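Local coordinates for methylxanthine N3-demethylase NdmB (Pseudomonas putida, PDB 6ICL), which removes the N3-methyl group of theobromine and related methylxanthines as formaldehyde, using a Rieske [2Fe-2S] cluster, non-heme iron, NADH and O2, at residues F36-C41 with T253-V258; V142-V147 with T158-L163. All coordinates share one frame; numbering follows the deposited sequence.

Contact 1. Residues F36-C41 with T253-V258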
loop_
_atom_site.group_PDB
_atom_site.type_symbol
_atom_site.label_atom_id
_atom_site.label_comp_id
_atom_site.label_asym_id
_atom_site.label_seq_id
_atom_site.Cartn_x
_atom_site.Cartn_y
_atom_site.Cartn_z
ATOM N N PHE A 36 37.371 15.179 9.614
ATOM C CA PHE A 36 37.193 14.185 10.660
ATOM C C PHE A 36 36.811 12.828 10.072
ATOM O O PHE A 36 36.297 12.726 8.952
ATOM C CB PHE A 36 36.128 14.651 11.651
ATOM C CG PHE A 36 36.516 15.883 12.411
ATOM C CD1 PHE A 36 36.288 17.148 11.876
ATOM C CD2 PHE A 36 37.099 15.780 13.677
ATOM C CE1 PHE A 36 36.644 18.319 12.603
ATOM C CE2 PHE A 36 37.455 16.922 14.408
ATOM C CZ PHE A 36 37.228 18.198 13.862
ATOM N N TRP A 37 37.102 11.782 10.837
ATOM C CA TRP A 37 36.632 10.443 10.523
ATOM C C TRP A 37 35.157 10.316 10.887
ATOM O O TRP A 37 34.759 10.642 12.009
ATOM C CB TRP A 37 37.430 9.395 11.291
ATOM C CG TRP A 37 38.865 9.307 10.910
ATOM C CD1 TRP A 37 39.890 10.065 11.403
ATOM C CD2 TRP A 37 39.458 8.376 9.991
ATOM N NE1 TRP A 37 41.073 9.673 10.841
ATOM C CE2 TRP A 37 40.846 8.637 9.971
ATOM C CE3 TRP A 37 38.950 7.354 9.182
ATOM C CZ2 TRP A 37 41.746 7.905 9.170
ATOM C CZ3 TRP A 37 39.841 6.630 8.381
ATOM C CH2 TRP A 37 41.225 6.915 8.381
ATOM N N HIS A 38 34.352 9.851 9.932
ATOM C CA HIS A 38 32.935 9.608 10.175
ATOM C C HIS A 38 32.593 8.153 9.877
ATOM O O HIS A 38 33.092 7.584 8.895
ATOM C CB HIS A 38 32.072 10.507 9.303
ATOM C CG HIS A 38 32.287 11.963 9.556
ATOM N ND1 HIS A 38 31.897 12.575 10.722
ATOM C CD2 HIS A 38 32.871 12.919 8.798
ATOM C CE1 HIS A 38 32.238 13.851 10.674
ATOM N NE2 HIS A 38 32.820 14.085 9.513
ATOM N N PRO A 39 31.733 7.535 10.681
ATOM C CA PRO A 39 31.285 6.177 10.373
ATOM C C PRO A 39 30.249 6.215 9.250
ATOM O O PRO A 39 29.365 7.080 9.224
ATOM C CB PRO A 39 30.676 5.709 11.692
ATOM C CG PRO A 39 30.030 7.022 12.239
ATOM C CD PRO A 39 30.934 8.163 11.753
ATOM N N VAL A 40 30.391 5.298 8.288
ATOM C CA VAL A 40 29.448 5.232 7.178
ATOM C C VAL A 40 28.575 3.979 7.218
ATOM O O VAL A 40 27.431 4.030 6.743
ATOM C CB VAL A 40 30.172 5.356 5.829
ATOM C CG1 VAL A 40 30.721 6.788 5.660
ATOM C CG2 VAL A 40 31.281 4.279 5.710
ATOM N N CYS A 41 29.039 2.881 7.804
ATOM C CA CYS A 41 28.184 1.716 7.996
ATOM C C CYS A 41 28.904 0.771 8.949
ATOM O O CYS A 41 30.103 0.912 9.195
ATOM C CB CYS A 41 27.870 1.014 6.658
ATOM S SG CYS A 41 29.380 0.426 5.803
ATOM N N THR A 253 34.937 12.140 21.296
ATOM C CA THR A 253 35.732 12.593 20.168
ATOM C C THR A 253 34.886 13.498 19.289
ATOM O O THR A 253 33.752 13.153 18.929
ATOM C CB THR A 253 36.265 11.426 19.341
ATOM O OG1 THR A 253 36.903 10.471 20.188
ATOM C CG2 THR A 253 37.264 11.918 18.347
ATOM N N MET A 254 35.432 14.663 18.959
ATOM C CA MET A 254 34.761 15.592 18.067
ATOM C C MET A 254 34.788 15.078 16.623
ATOM O O MET A 254 35.751 14.430 16.204
ATOM C CB MET A 254 35.415 16.961 18.164
ATOM C CG MET A 254 35.311 17.567 19.566
ATOM S SD MET A 254 33.640 18.121 19.967
ATOM C CE MET A 254 33.535 19.541 18.874
ATOM N N PRO A 255 33.748 15.400 15.835
ATOM C CA PRO A 255 32.646 16.298 16.167
ATOM C C PRO A 255 31.401 15.625 16.699
ATOM O O PRO A 255 30.538 16.351 17.152
ATOM C CB PRO A 255 32.334 16.976 14.832
ATOM C CG PRO A 255 33.236 16.290 13.784
ATOM C CD PRO A 255 33.712 15.028 14.413
ATOM N N TYR A 256 31.312 14.284 16.716
ATOM C CA TYR A 256 29.992 13.688 16.925
ATOM C C TYR A 256 29.988 12.388 17.722
ATOM O O TYR A 256 29.008 11.636 17.625
ATOM C CB TYR A 256 29.323 13.385 15.568
ATOM C CG TYR A 256 29.083 14.571 14.662
ATOM C CD1 TYR A 256 28.312 15.657 15.087
ATOM C CD2 TYR A 256 29.587 14.593 13.369
ATOM C CE1 TYR A 256 28.072 16.741 14.260
ATOM C CE2 TYR A 256 29.341 15.676 12.533
ATOM C CZ TYR A 256 28.577 16.743 12.989
ATOM O OH TYR A 256 28.324 17.826 12.169
ATOM N N SER A 257 31.019 12.081 18.499
ATOM C CA SER A 257 31.038 10.826 19.223
ATOM C C SER A 257 30.851 11.040 20.718
ATOM O O SER A 257 31.175 12.103 21.270
ATOM C CB SER A 257 32.342 10.070 18.970
ATOM O OG SER A 257 32.542 9.938 17.578
ATOM N N VAL A 258 30.324 10.008 21.371
ATOM C CA VAL A 258 30.158 9.980 22.826
ATOM C C VAL A 258 30.531 8.591 23.316
ATOM O O VAL A 258 29.922 7.600 22.902
ATOM C CB VAL A 258 28.726 10.304 23.293
ATOM C CG1 VAL A 258 28.655 10.227 24.842
ATOM C CG2 VAL A 258 28.284 11.657 22.809
HETATM O O HOH W 1 35.604 12.134 14.420
#
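The seam between the Rieske domain and the catalytic domain of a Rieske oxygenase runs through this contact, where F36 and the strand that follows it face the turn joining strands 246-253 and 257-264. That turn carries a cis peptide bond between M254 and P255, and S257 N closes it with a backbone bond to T253 O. P255 CG lies over one face of the F36 ring, toward its rim, as a CH-pi contact, 3.8 Å from the ring centroid and 19° off its normal. With F36 CG anti to the carbonyl carbon (chi1 -65°), the ring is directed at the turn, and its CD2 comes 3.2 Å from M254 O. Farther along, H38 CE1 meets the edge of the Y256 ring at CD2, 3.9 Å away; the two rings touch rim to rim, planes at 39°. Their polar ends have other partners: H38 NE2 bonds to L33 O, and Y256 OH to E186 OE1. Helix 337-355 packs on M254. One water joins the backbones, donating to W37 O at 3.0 Å and to M254 O at 2.9 Å. Side chains thus meet by apolar and aromatic contact, with F36 also against the M254 carbonyl, while the water bonds to a carbonyl of each segment.

Contact 2. Residues V142-V147 with T158-L163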
loop_
_atom_site.group_PDB
_atom_site.type_symbol
_atom_site.label_atom_id
_atom_site.label_comp_id
_atom_site.label_asym_id
_atom_site.label_seq_id
_atom_site.Cartn_x
_atom_site.Cartn_y
_atom_site.Cartn_z
ATOM N N VAL A 142 38.476 0.119 9.089
ATOM C CA VAL A 142 37.502 -0.571 9.929
ATOM C C VAL A 142 37.987 -0.530 11.376
ATOM O O VAL A 142 39.103 -0.960 11.680
ATOM C CB VAL A 142 37.290 -2.020 9.455
ATOM C CG1 VAL A 142 36.352 -2.773 10.413
ATOM C CG2 VAL A 142 36.710 -2.043 8.048
ATOM N N LYS A 143 37.156 -0.024 12.279
ATOM C CA LYS A 143 37.517 -0.064 13.688
ATOM C C LYS A 143 36.250 -0.257 14.497
ATOM O O LYS A 143 35.226 0.352 14.201
ATOM C CB LYS A 143 38.248 1.210 14.125
ATOM C CG LYS A 143 38.992 1.065 15.467
ATOM C CD LYS A 143 39.861 2.282 15.743
ATOM C CE LYS A 143 40.697 2.094 17.005
ATOM N NZ LYS A 143 41.621 3.269 17.162
ATOM N N TYR A 144 36.324 -1.126 15.499
ATOM C CA TYR A 144 35.171 -1.529 16.302
ATOM C C TYR A 144 34.053 -2.118 15.435
ATOM O O TYR A 144 32.864 -1.948 15.742
ATOM C CB TYR A 144 34.601 -0.378 17.142
ATOM C CG TYR A 144 35.580 0.660 17.651
ATOM C CD1 TYR A 144 36.623 0.323 18.523
ATOM C CD2 TYR A 144 35.436 1.993 17.283
ATOM C CE1 TYR A 144 37.497 1.301 19.020
ATOM C CE2 TYR A 144 36.305 2.965 17.754
ATOM C CZ TYR A 144 37.331 2.625 18.621
ATOM O OH TYR A 144 38.161 3.631 19.083
ATOM N N ASP A 145 34.430 -2.801 14.353
ATOM C CA ASP A 145 33.484 -3.404 13.411
ATOM C C ASP A 145 32.579 -2.353 12.782
ATOM O O ASP A 145 31.411 -2.611 12.476
ATOM C CB ASP A 145 32.666 -4.519 14.071
ATOM C CG ASP A 145 33.531 -5.740 14.411
ATOM O OD1 ASP A 145 34.599 -5.906 13.763
ATOM O OD2 ASP A 145 33.152 -6.516 15.323
ATOM N N ILE A 146 33.136 -1.163 12.570
ATOM C CA ILE A 146 32.458 -0.076 11.883
ATOM C C ILE A 146 33.383 0.446 10.796
ATOM O O ILE A 146 34.604 0.449 10.973
ATOM C CB ILE A 146 32.061 1.027 12.883
ATOM C CG1 ILE A 146 30.860 0.547 13.711
ATOM C CG2 ILE A 146 31.772 2.333 12.158
ATOM C CD1 ILE A 146 30.452 1.503 14.839
ATOM N N VAL A 147 32.813 0.847 9.656
ATOM C CA VAL A 147 33.577 1.425 8.555
ATOM C C VAL A 147 33.624 2.945 8.696
ATOM O O VAL A 147 32.582 3.613 8.692
ATOM C CB VAL A 147 32.976 1.031 7.199
ATOM C CG1 VAL A 147 33.851 1.559 6.056
ATOM C CG2 VAL A 147 32.808 -0.484 7.115
ATOM N N THR A 158 43.378 14.479 12.954
ATOM C CA THR A 158 42.197 13.844 13.520
ATOM C C THR A 158 42.371 12.330 13.510
ATOM O O THR A 158 43.112 11.774 12.690
ATOM C CB THR A 158 40.925 14.246 12.744
ATOM O OG1 THR A 158 41.108 13.967 11.348
ATOM C CG2 THR A 158 40.623 15.748 12.927
ATOM N N GLN A 159 41.694 11.660 14.434
ATOM C CA GLN A 159 41.752 10.207 14.506
ATOM C C GLN A 159 40.350 9.633 14.689
ATOM O O GLN A 159 39.378 10.357 14.939
ATOM C CB GLN A 159 42.666 9.736 15.641
ATOM C CG GLN A 159 42.235 10.153 17.026
ATOM C CD GLN A 159 43.287 9.769 18.065
ATOM O OE1 GLN A 159 44.051 8.825 17.862
ATOM N NE2 GLN A 159 43.336 10.505 19.170
ATOM N N ILE A 160 40.260 8.315 14.575
ATOM C CA ILE A 160 38.964 7.643 14.689
ATOM C C ILE A 160 38.465 7.747 16.127
ATOM O O ILE A 160 39.240 7.512 17.074
ATOM C CB ILE A 160 39.072 6.186 14.241
ATOM C CG1 ILE A 160 39.295 6.137 12.729
ATOM C CG2 ILE A 160 37.809 5.398 14.651
ATOM C CD1 ILE A 160 39.854 4.835 12.217
ATOM N N PRO A 161 37.200 8.097 16.322
ATOM C CA PRO A 161 36.671 8.319 17.667
ATOM C C PRO A 161 37.014 7.240 18.679
ATOM O O PRO A 161 37.194 6.060 18.356
ATOM C CB PRO A 161 35.160 8.388 17.423
ATOM C CG PRO A 161 35.099 9.171 16.091
ATOM C CD PRO A 161 36.292 8.638 15.287
ATOM N N TYR A 162 37.049 7.678 19.933
ATOM C CA TYR A 162 37.384 6.819 21.047
ATOM C C TYR A 162 36.192 5.975 21.486
ATOM O O TYR A 162 35.104 6.500 21.743
ATOM C CB TYR A 162 37.856 7.686 22.219
ATOM C CG TYR A 162 38.136 6.869 23.435
ATOM C CD1 TYR A 162 39.316 6.113 23.532
ATOM C CD2 TYR A 162 37.221 6.817 24.474
ATOM C CE1 TYR A 162 39.566 5.349 24.632
ATOM C CE2 TYR A 162 37.462 6.059 25.582
ATOM C CZ TYR A 162 38.632 5.335 25.660
ATOM O OH TYR A 162 38.845 4.584 26.776
ATOM N N LEU A 163 36.422 4.674 21.643
ATOM C CA LEU A 163 35.509 3.774 22.330
ATOM C C LEU A 163 36.329 2.942 23.303
ATOM O O LEU A 163 37.404 2.459 22.956
ATOM C CB LEU A 163 34.762 2.851 21.353
ATOM C CG LEU A 163 34.237 1.515 21.887
ATOM C CD1 LEU A 163 33.011 1.701 22.762
ATOM C CD2 LEU A 163 33.955 0.524 20.740
HETATM O O HOH W 2 41.270 5.981 17.268
#
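Y144 lays its ring beneath the side chain of L163, whose CD2 rests over one face in a CH-pi contact, 3.8 Å from the ring centroid and 27° off the normal. The tyrosine belongs to a type I' beta turn, K143 to I146, that closes the hairpin between strands 137-143 and 146-150 of the Rieske domain; L163 lies in the loop leading on to strand 171-181 of the catalytic domain. K143 CG covers the opposite face of the ring, so the aromatic plane is held between its own neighbour in sequence and a leucine from the loop. At the far end of the ring the hydroxyl works in both senses. Y144 OH donates to P161 O at 2.7 Å, in the plane of that carbonyl and with a C=O...donor angle of 147°, and it accepts a longer bond from L163 N at 3.3 Å, itself well off straight. The buried phenol is therefore bonded to the loop backbone at two points, P161 O and L163 N. Strand 284-294 adds I290, which touches both Y144 and L163. Toward solvent, K143 CG stands anti to the backbone N (chi1 -164°) and the chain continues extended, carrying CD past I160 CG2 at 3.9 Å. I160 in turn packs on W37 of strand 37-42. At the end of the lysine, NZ donates to a water 2.7 Å away, and the same water donates to I160 O.

Contacts 1 and 2, with centres 8 Å apart, are neighbouring parts of one interface, both segments of contact 2 falling in sequence between those of contact 1. Strands 37-42 and 146-150 are antiparallel neighbours, joined by probable hydrogen bonds between V40 N and V147 O (2.8 Å) and between V147 N and C41 O (2.7 Å). On the catalytic-domain side, P161 packs against S257 and T253, and T253 OG1 is hydrogen-bonded to Y162 N. The 158-163 loop thus touches both the Rieske hairpin and the turn of contact 1. Both contacts lie away from the [2Fe-2S] cluster and the mononuclear iron, joining the domains that carry these two centres.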